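Long-range contacts in chitinase (Paenibacillus sp. FPU-7, PDB 5GZT), which probably hydrolyses internal beta-1,4-linkages of chitin and chitodextrins at random, with two glycosyl hydrolase family 18 regions in one chain: residues P20-V31 / K41-F52; V661-L669 / T723-P731. All coordinates share one frame; numbering follows the deposited sequence.

Interaction 1 (P20-V31 / K41-F52); sequences PVRIVAKGSAKV and KLEETDLTGTGF. With NA (sodium ion), chain C; FMT (formic acid), chain K.
Phe-52 packs against Val-31, Ile-23 and Ala-25 at the apolar centre of this contact between neighbouring strands of a parallel beta-helix. Its CG lies anti to the carbonyl carbon (chi1 -57°), which sets the ring between Leu-42 and Val-31: Val-31 CG2 makes a CH-pi contact with one face, 4.2 Å from the ring centroid, Leu-42 CD1 covers the opposite face, and Ile-23 CG2 meets the edge. Ala-25 CB approaches Phe-52 CE2 to 3.8 Å. Strands 21-27 and 41-45 run parallel in register, hydrogen-bonded alternately from Lys-41 N to Val-21 O through to Thr-45 N and Ala-25 O. At the corner, Gly-27 O accepts from both Thr-48 N and Gly-49 N, from the same face of its plane. A sodium ion sits beyond, bound by Glu-44 OE2 (2.5 Å), Thr-50 O, Phe-52 O and Ser-72 O; Glu-44 OE2 also accepts from Phe-52 N. On the face that carries Arg-22, Val-24 and Glu-43, Arg-22 NH1 forms a salt bridge to Glu-43 OE1 (2.9 Å), in the guanidinium plane but from above the carboxylate, the two planes 89° apart. Arg-22 NE and NH2 bond to the backbone of another protein chain. An alanine here would take away all these bonds and would probably leave Glu-43 OE1 without its short charged mate, the salt bridge to Lys-41 being long. Lys-41 NZ also donates to a formic acid molecule, probably from the crystallisation liquor. Sodium thus ties the corner to Ser-72, while Arg-22 links strand 21-27 to Glu-43 and the other chain.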
loop_
_atom_site.group_PDB
_atom_site.type_symbol
_atom_site.label_atom_id
_atom_site.label_comp_id
_atom_site.label_asym_id
_atom_site.label_seq_id
_atom_site.Cartn_x
_atom_site.Cartn_y
_atom_site.Cartn_z
ATOM N N PRO B 20 -51.011 42.749 -41.443
ATOM C CA PRO B 20 -49.571 42.688 -41.378
ATOM C C PRO B 20 -48.823 42.784 -42.721
ATOM O O PRO B 20 -49.315 42.326 -43.740
ATOM C CB PRO B 20 -49.306 41.321 -40.690
ATOM C CG PRO B 20 -50.550 40.532 -40.862
ATOM C CD PRO B 20 -51.663 41.536 -40.901
ATOM N N VAL B 21 -47.642 43.385 -42.678
ATOM C CA VAL B 21 -46.621 43.165 -43.666
ATOM C C VAL B 21 -45.884 41.898 -43.313
ATOM O O VAL B 21 -45.451 41.735 -42.154
ATOM C CB VAL B 21 -45.520 44.270 -43.650
ATOM C CG1 VAL B 21 -44.406 43.937 -44.645
ATOM C CG2 VAL B 21 -46.125 45.617 -43.962
ATOM N N ARG B 22 -45.666 41.035 -44.305
ATOM C CA ARG B 22 -44.709 39.936 -44.148
ATOM C C ARG B 22 -43.318 40.423 -44.587
ATOM O O ARG B 22 -43.180 41.023 -45.642
ATOM C CB ARG B 22 -45.189 38.702 -44.911
ATOM C CG ARG B 22 -44.343 37.459 -44.758
ATOM C CD ARG B 22 -45.055 36.268 -45.389
ATOM N NE ARG B 22 -44.988 36.372 -46.860
ATOM C CZ ARG B 22 -44.070 35.791 -47.639
ATOM N NH1 ARG B 22 -43.110 35.005 -47.130
ATOM N NH2 ARG B 22 -44.112 35.995 -48.944
ATOM N N ILE B 23 -42.302 40.217 -43.749
ATOM C CA ILE B 23 -40.940 40.592 -44.064
ATOM C C ILE B 23 -40.122 39.343 -44.038
ATOM O O ILE B 23 -40.113 38.648 -43.043
ATOM C CB ILE B 23 -40.345 41.639 -43.073
ATOM C CG1 ILE B 23 -41.206 42.899 -43.070
ATOM C CG2 ILE B 23 -38.894 41.976 -43.442
ATOM C CD1 ILE B 23 -40.780 43.984 -42.085
ATOM N N VAL B 24 -39.411 39.070 -45.133
ATOM C CA VAL B 24 -38.692 37.854 -45.256
ATOM C C VAL B 24 -37.217 38.165 -45.394
ATOM O O VAL B 24 -36.862 39.206 -45.922
ATOM C CB VAL B 24 -39.191 37.017 -46.461
ATOM C CG1 VAL B 24 -38.644 35.603 -46.360
ATOM C CG2 VAL B 24 -40.699 36.983 -46.492
ATOM N N ALA B 25 -36.379 37.254 -44.902
ATOM C CA ALA B 25 -34.959 37.351 -44.994
ATOM C C ALA B 25 -34.450 36.049 -45.621
ATOM O O ALA B 25 -34.658 34.924 -45.027
ATOM C CB ALA B 25 -34.360 37.543 -43.598
ATOM N N LYS B 26 -33.777 36.203 -46.792
ATOM C CA LYS B 26 -33.330 35.075 -47.622
ATOM C C LYS B 26 -31.805 34.991 -47.846
ATOM O O LYS B 26 -31.126 35.977 -48.118
ATOM C CB LYS B 26 -34.081 35.080 -48.964
ATOM C CG LYS B 26 -34.379 33.685 -49.509
ATOM C CD LYS B 26 -34.549 33.658 -51.027
ATOM C CE LYS B 26 -33.202 33.723 -51.754
ATOM N NZ LYS B 26 -33.334 33.580 -53.233
ATOM N N GLY B 27 -31.275 33.790 -47.702
ATOM C CA GLY B 27 -29.877 33.527 -47.959
ATOM C C GLY B 27 -28.905 34.202 -47.008
ATOM O O GLY B 27 -28.940 33.959 -45.799
ATOM N N SER B 28 -28.003 35.008 -47.562
ATOM C CA SER B 28 -27.000 35.710 -46.761
ATOM C C SER B 28 -27.492 37.022 -46.164
ATOM O O SER B 28 -26.672 37.855 -45.766
ATOM C CB SER B 28 -25.729 35.932 -47.579
ATOM O OG SER B 28 -24.980 34.746 -47.498
ATOM N N ALA B 29 -28.813 37.197 -46.052
ATOM C CA ALA B 29 -29.361 38.421 -45.492
ATOM C C ALA B 29 -29.010 38.576 -43.999
ATOM O O ALA B 29 -28.614 37.597 -43.314
ATOM C CB ALA B 29 -30.862 38.495 -45.705
ATOM N N LYS B 30 -29.210 39.818 -43.548
ATOM C CA LYS B 30 -28.588 40.418 -42.370
ATOM C C LYS B 30 -29.510 41.568 -41.929
ATOM O O LYS B 30 -29.706 42.549 -42.680
ATOM C CB LYS B 30 -27.220 40.992 -42.798
ATOM C CG LYS B 30 -25.970 40.452 -42.132
ATOM C CD LYS B 30 -25.763 41.068 -40.747
ATOM C CE LYS B 30 -26.269 40.143 -39.661
ATOM N NZ LYS B 30 -25.523 38.848 -39.714
ATOM N N VAL B 31 -30.122 41.460 -40.752
ATOM C CA VAL B 31 -31.061 42.504 -40.318
ATOM C C VAL B 31 -30.675 42.940 -38.933
ATOM O O VAL B 31 -30.236 42.113 -38.101
ATOM C CB VAL B 31 -32.553 42.086 -40.350
ATOM C CG1 VAL B 31 -33.461 43.327 -40.420
ATOM C CG2 VAL B 31 -32.841 41.171 -41.535
ATOM N N LYS B 41 -45.130 40.118 -39.900
ATOM C CA LYS B 41 -44.673 38.746 -39.799
ATOM C C LYS B 41 -43.240 38.662 -40.278
ATOM O O LYS B 41 -42.970 38.925 -41.442
ATOM C CB LYS B 41 -45.623 37.826 -40.569
ATOM C CG LYS B 41 -45.188 36.370 -40.711
ATOM C CD LYS B 41 -46.415 35.531 -41.069
ATOM C CE LYS B 41 -46.083 34.174 -41.635
ATOM N NZ LYS B 41 -44.986 33.470 -40.933
ATOM N N LEU B 42 -42.306 38.347 -39.378
ATOM C CA LEU B 42 -40.914 38.148 -39.757
ATOM C C LEU B 42 -40.809 36.696 -40.080
ATOM O O LEU B 42 -41.372 35.827 -39.357
ATOM C CB LEU B 42 -39.924 38.510 -38.648
ATOM C CG LEU B 42 -40.106 39.911 -38.037
ATOM C CD1 LEU B 42 -38.920 40.313 -37.162
ATOM C CD2 LEU B 42 -40.362 41.014 -39.059
ATOM N N GLU B 43 -40.119 36.446 -41.193
ATOM C CA GLU B 43 -39.853 35.110 -41.684
ATOM C C GLU B 43 -38.424 34.985 -42.196
ATOM O O GLU B 43 -37.916 35.873 -42.867
ATOM C CB GLU B 43 -40.840 34.864 -42.801
ATOM C CG GLU B 43 -40.914 33.452 -43.311
ATOM C CD GLU B 43 -42.306 33.129 -43.860
ATOM O OE1 GLU B 43 -43.030 34.061 -44.337
ATOM O OE2 GLU B 43 -42.640 31.911 -43.797
ATOM N N GLU B 44 -37.780 33.880 -41.873
ATOM C CA GLU B 44 -36.468 33.609 -42.345
ATOM C C GLU B 44 -36.571 32.347 -43.200
ATOM O O GLU B 44 -36.804 31.248 -42.667
ATOM C CB GLU B 44 -35.489 33.384 -41.193
ATOM C CG GLU B 44 -35.190 34.629 -40.322
ATOM C CD GLU B 44 -34.027 34.368 -39.339
ATOM O OE1 GLU B 44 -33.871 33.198 -38.857
ATOM O OE2 GLU B 44 -33.231 35.314 -39.069
ATOM N N THR B 45 -36.364 32.506 -44.515
ATOM C CA THR B 45 -36.387 31.355 -45.456
ATOM C C THR B 45 -35.085 31.154 -46.267
ATOM O O THR B 45 -34.540 32.122 -46.848
ATOM C CB THR B 45 -37.536 31.448 -46.465
ATOM O OG1 THR B 45 -38.664 32.094 -45.877
ATOM C CG2 THR B 45 -37.940 30.030 -46.948
ATOM N N ASP B 46 -34.624 29.887 -46.302
ATOM C CA ASP B 46 -33.406 29.487 -47.006
ATOM C C ASP B 46 -32.345 30.493 -46.596
ATOM O O ASP B 46 -31.935 31.334 -47.396
ATOM C CB ASP B 46 -33.625 29.463 -48.549
ATOM C CG ASP B 46 -34.530 28.289 -49.019
ATOM O OD1 ASP B 46 -34.264 27.110 -48.621
ATOM O OD2 ASP B 46 -35.494 28.562 -49.795
ATOM N N LEU B 47 -31.991 30.443 -45.309
ATOM C CA LEU B 47 -31.152 31.448 -44.665
ATOM C C LEU B 47 -29.828 30.808 -44.349
ATOM O O LEU B 47 -29.757 29.824 -43.588
ATOM C CB LEU B 47 -31.778 31.990 -43.373
ATOM C CG LEU B 47 -31.062 33.223 -42.769
ATOM C CD1 LEU B 47 -31.556 34.522 -43.413
ATOM C CD2 LEU B 47 -31.199 33.277 -41.239
ATOM N N THR B 48 -28.802 31.376 -44.989
ATOM C CA THR B 48 -27.394 31.019 -44.796
ATOM C C THR B 48 -26.675 31.982 -43.840
ATOM O O THR B 48 -25.796 31.529 -43.102
ATOM C CB THR B 48 -26.579 30.937 -46.139
ATOM O OG1 THR B 48 -25.187 30.859 -45.823
ATOM C CG2 THR B 48 -26.758 32.125 -47.028
ATOM N N GLY B 49 -27.032 33.277 -43.904
ATOM C CA GLY B 49 -26.583 34.315 -42.978
ATOM C C GLY B 49 -27.267 34.251 -41.610
ATOM O O GLY B 49 -27.729 33.190 -41.161
ATOM N N THR B 50 -27.310 35.383 -40.923
ATOM C CA THR B 50 -27.868 35.411 -39.569
ATOM C C THR B 50 -29.273 36.028 -39.544
ATOM O O THR B 50 -30.030 35.742 -38.657
ATOM C CB THR B 50 -26.947 36.142 -38.574
ATOM O OG1 THR B 50 -26.931 37.529 -38.912
ATOM C CG2 THR B 50 -25.517 35.542 -38.548
ATOM N N GLY B 51 -29.599 36.881 -40.504
ATOM C CA GLY B 51 -30.945 37.401 -40.669
ATOM C C GLY B 51 -31.391 38.356 -39.569
ATOM O O GLY B 51 -30.729 39.386 -39.346
ATOM N N PHE B 52 -32.524 38.033 -38.910
ATOM C CA PHE B 52 -33.024 38.830 -37.789
ATOM C C PHE B 52 -32.318 38.441 -36.520
ATOM O O PHE B 52 -31.843 37.306 -36.374
ATOM C CB PHE B 52 -34.506 38.675 -37.553
ATOM C CG PHE B 52 -35.331 39.003 -38.721
ATOM C CD1 PHE B 52 -35.647 40.312 -39.015
ATOM C CD2 PHE B 52 -35.832 37.978 -39.520
ATOM C CE1 PHE B 52 -36.457 40.624 -40.104
ATOM C CE2 PHE B 52 -36.643 38.258 -40.622
ATOM C CZ PHE B 52 -36.969 39.587 -40.910
HETATM NA NA NA C . -31.689 34.995 -37.188
HETATM C C FMT K . -45.062 30.037 -40.784
HETATM O O1 FMT K . -45.758 31.042 -40.558
HETATM O O2 FMT K . -43.849 29.838 -40.220
#

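Interaction 2 (V661-L669 / T723-P731); sequences VTMATYTQL and TVASNVYDP
Tyr-666 O and Val-728 N, and Thr-667 O and Val-724 N, join two loops at one end of the immunoglobulin-like domain, where strand 668-678 begins and strand 714-723 runs out. Val-728 N donates in the carbonyl plane, on a lone pair, and Val-724 N reaches Thr-667 O at 2.8 Å; Gln-668 and Thr-723 form an antiparallel non-hydrogen-bonded pair. The first loop is braced from within by an ST turn and ST motif, Thr-665 OG1 accepting from the backbone N of Thr-667 and Gln-668. Apolar packing centres on the buried Met-663. Its chain, bent at chi2 (-74°) and chi3, brings CE against the CG2 methyls of both Val-724 (3.9 Å) and Val-728 (4.0 Å). Aromatic contact is made by Tyr-666 and Tyr-729, whose planes meet obliquely at 52° with centroids 4.8 Å apart; Tyr-729 CE1 lies over the Tyr-666 face, and Lys-761 adds a cation-pi contact to that ring. Asn-727 ND2 fixes the second tyrosine by a nearly straight bond to Tyr-729 OH. Water bridges Thr-665 O and Val-728 O. At the strand end, Thr-723 OG1 donates to Gln-668 OE1 at 2.7 Å, on a lone pair in the carbonyl plane.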
loop_
_atom_site.group_PDB
_atom_site.type_symbol
_atom_site.label_atom_id
_atom_site.label_comp_id
_atom_site.label_asym_id
_atom_site.label_seq_id
_atom_site.Cartn_x
_atom_site.Cartn_y
_atom_site.Cartn_z
ATOM N N VAL B 661 23.182 -11.549 33.198
ATOM C CA VAL B 661 23.923 -11.035 34.317
ATOM C C VAL B 661 24.547 -12.262 34.998
ATOM O O VAL B 661 23.814 -13.245 35.274
ATOM C CB VAL B 661 23.078 -10.266 35.282
ATOM C CG1 VAL B 661 23.905 -9.844 36.486
ATOM C CG2 VAL B 661 22.457 -9.037 34.604
ATOM N N THR B 662 25.866 -12.252 35.159
ATOM C CA THR B 662 26.605 -13.426 35.651
ATOM C C THR B 662 27.108 -13.236 37.110
ATOM O O THR B 662 27.740 -12.209 37.448
ATOM C CB THR B 662 27.799 -13.663 34.780
ATOM O OG1 THR B 662 27.380 -13.797 33.439
ATOM C CG2 THR B 662 28.530 -14.973 35.221
ATOM N N MET B 663 26.831 -14.242 37.944
ATOM C CA MET B 663 27.264 -14.289 39.336
ATOM C C MET B 663 28.778 -14.163 39.368
ATOM O O MET B 663 29.463 -14.697 38.519
ATOM C CB MET B 663 26.841 -15.601 40.017
ATOM C CG MET B 663 25.304 -15.836 40.103
ATOM S SD MET B 663 24.600 -14.774 41.328
ATOM C CE MET B 663 25.414 -15.235 42.856
ATOM N N ALA B 664 29.305 -13.429 40.332
ATOM C CA ALA B 664 30.792 -13.352 40.506
ATOM C C ALA B 664 31.275 -14.493 41.381
ATOM O O ALA B 664 32.356 -14.955 41.210
ATOM C CB ALA B 664 31.079 -12.035 41.233
ATOM N N THR B 665 30.485 -14.940 42.360
ATOM C CA THR B 665 30.869 -16.112 43.195
ATOM C C THR B 665 29.618 -16.980 43.313
ATOM O O THR B 665 28.646 -16.747 42.601
ATOM C CB THR B 665 31.332 -15.731 44.606
ATOM O OG1 THR B 665 30.258 -15.161 45.328
ATOM C CG2 THR B 665 32.588 -14.740 44.571
ATOM N N TYR B 666 29.631 -17.986 44.170
ATOM C CA TYR B 666 28.414 -18.734 44.405
ATOM C C TYR B 666 27.328 -17.852 44.943
ATOM O O TYR B 666 26.188 -18.164 44.742
ATOM C CB TYR B 666 28.653 -19.950 45.345
ATOM C CG TYR B 666 29.209 -21.204 44.659
ATOM C CD1 TYR B 666 28.648 -21.639 43.505
ATOM C CD2 TYR B 666 30.296 -21.910 45.159
ATOM C CE1 TYR B 666 29.123 -22.740 42.818
ATOM C CE2 TYR B 666 30.751 -23.091 44.512
ATOM C CZ TYR B 666 30.168 -23.469 43.318
ATOM O OH TYR B 666 30.501 -24.567 42.526
ATOM N N THR B 667 27.636 -16.804 45.722
ATOM C CA THR B 667 26.583 -16.000 46.277
ATOM C C THR B 667 26.620 -14.501 45.891
ATOM O O THR B 667 25.636 -13.802 46.122
ATOM C CB THR B 667 26.517 -16.083 47.757
ATOM O OG1 THR B 667 27.757 -15.698 48.322
ATOM C CG2 THR B 667 26.236 -17.563 48.223
ATOM N N GLN B 668 27.713 -14.010 45.327
ATOM C CA GLN B 668 27.738 -12.528 45.017
ATOM C C GLN B 668 27.242 -12.253 43.598
ATOM O O GLN B 668 27.812 -12.785 42.632
ATOM C CB GLN B 668 29.133 -11.964 45.247
ATOM C CG GLN B 668 29.140 -10.499 45.740
ATOM C CD GLN B 668 28.254 -10.135 46.972
ATOM O OE1 GLN B 668 28.038 -10.933 47.926
ATOM N NE2 GLN B 668 27.731 -8.879 46.944
ATOM N N LEU B 669 26.140 -11.499 43.512
ATOM C CA LEU B 669 25.586 -11.110 42.227
ATOM C C LEU B 669 26.028 -9.678 41.954
ATOM O O LEU B 669 25.681 -8.828 42.728
ATOM C CB LEU B 669 24.092 -11.170 42.327
ATOM C CG LEU B 669 23.337 -10.752 41.080
ATOM C CD1 LEU B 669 23.577 -11.656 39.918
ATOM C CD2 LEU B 669 21.882 -10.742 41.423
ATOM N N THR B 723 23.939 -10.147 47.730
ATOM C CA THR B 723 24.362 -11.467 48.212
ATOM C C THR B 723 23.131 -12.335 48.173
ATOM O O THR B 723 22.152 -12.032 48.792
ATOM C CB THR B 723 24.881 -11.404 49.650
ATOM O OG1 THR B 723 25.993 -10.507 49.686
ATOM C CG2 THR B 723 25.411 -12.906 50.144
ATOM N N VAL B 724 23.168 -13.365 47.347
ATOM C CA VAL B 724 22.042 -14.281 47.252
ATOM C C VAL B 724 22.161 -15.199 48.480
ATOM O O VAL B 724 23.295 -15.552 48.871
ATOM C CB VAL B 724 22.167 -15.056 45.920
ATOM C CG1 VAL B 724 21.097 -16.098 45.778
ATOM C CG2 VAL B 724 22.165 -14.064 44.713
ATOM N N ALA B 725 21.030 -15.653 48.997
ATOM C CA ALA B 725 20.916 -16.307 50.310
ATOM C C ALA B 725 21.614 -17.697 50.359
ATOM O O ALA B 725 22.149 -18.064 51.379
ATOM C CB ALA B 725 19.433 -16.409 50.751
ATOM N N SER B 726 21.664 -18.400 49.236
ATOM C CA SER B 726 22.306 -19.710 49.147
ATOM C C SER B 726 23.032 -19.803 47.797
ATOM O O SER B 726 22.791 -18.941 46.857
ATOM C CB SER B 726 21.212 -20.773 49.363
ATOM O OG SER B 726 20.352 -20.866 48.278
ATOM N N ASN B 727 23.897 -20.797 47.668
ATOM C CA ASN B 727 24.772 -20.878 46.528
ATOM C C ASN B 727 23.959 -21.007 45.231
ATOM O O ASN B 727 22.960 -21.748 45.200
ATOM C CB ASN B 727 25.741 -22.049 46.648
ATOM C CG ASN B 727 26.758 -21.876 47.753
ATOM O OD1 ASN B 727 26.917 -20.819 48.275
ATOM N ND2 ASN B 727 27.456 -22.970 48.119
ATOM N N VAL B 728 24.454 -20.375 44.151
ATOM C CA VAL B 728 23.779 -20.439 42.872
ATOM C C VAL B 728 24.635 -21.336 41.991
ATOM O O VAL B 728 25.722 -20.948 41.594
ATOM C CB VAL B 728 23.611 -19.008 42.257
ATOM C CG1 VAL B 728 23.102 -19.121 40.848
ATOM C CG2 VAL B 728 22.750 -18.156 43.146
ATOM N N TYR B 729 24.157 -22.565 41.759
ATOM C CA TYR B 729 24.844 -23.608 40.932
ATOM C C TYR B 729 24.344 -23.652 39.527
ATOM O O TYR B 729 25.007 -24.206 38.645
ATOM C CB TYR B 729 24.603 -25.022 41.533
ATOM C CG TYR B 729 25.237 -25.193 42.872
ATOM C CD1 TYR B 729 26.624 -25.357 42.981
ATOM C CD2 TYR B 729 24.494 -25.161 44.011
ATOM C CE1 TYR B 729 27.239 -25.431 44.238
ATOM C CE2 TYR B 729 25.085 -25.280 45.271
ATOM C CZ TYR B 729 26.461 -25.405 45.376
ATOM O OH TYR B 729 27.021 -25.503 46.607
ATOM N N ASP B 730 23.117 -23.247 39.304
ATOM C CA ASP B 730 22.544 -23.296 37.957
ATOM C C ASP B 730 21.942 -21.942 37.555
ATOM O O ASP B 730 21.698 -21.161 38.389
ATOM C CB ASP B 730 21.432 -24.296 37.944
ATOM C CG ASP B 730 21.977 -25.716 37.959
ATOM O OD1 ASP B 730 22.624 -26.153 36.957
ATOM O OD2 ASP B 730 21.783 -26.286 38.999
ATOM N N PRO B 731 21.620 -21.752 36.290
ATOM C CA PRO B 731 21.078 -20.434 35.902
ATOM C C PRO B 731 19.711 -20.191 36.567
ATOM O O PRO B 731 19.006 -21.143 36.855
ATOM C CB PRO B 731 20.939 -20.558 34.408
ATOM C CG PRO B 731 21.935 -21.512 33.983
ATOM C CD PRO B 731 21.937 -22.567 35.102
HETATM O O HOH W 1 27.169 -18.787 40.988
HETATM O O HOH W 2 25.771 -7.679 49.472
#

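Overall arrangement
The two contacts lie on opposite sides of the chain's centre, their own centres 118 Å apart and their nearest atoms about 98 Å apart, and share no sheet or domain. They follow in series: interaction 1 closes near the N-terminus, in the parallel beta-helix, before interaction 2 opens in the immunoglobulin-like domain. Between them along the chain lies the first glycosyl hydrolase family 18 barrel, and the second follows interaction 2. Interaction 1 joins successive parallel strands 21-27 and 40-47, whereas interaction 2 joins loops flanking antiparallel strands 668-678 and 714-723. Each is thus a local contact within its own module of this multidomain chitinase, and with no touch between them neither contributes directly to the other.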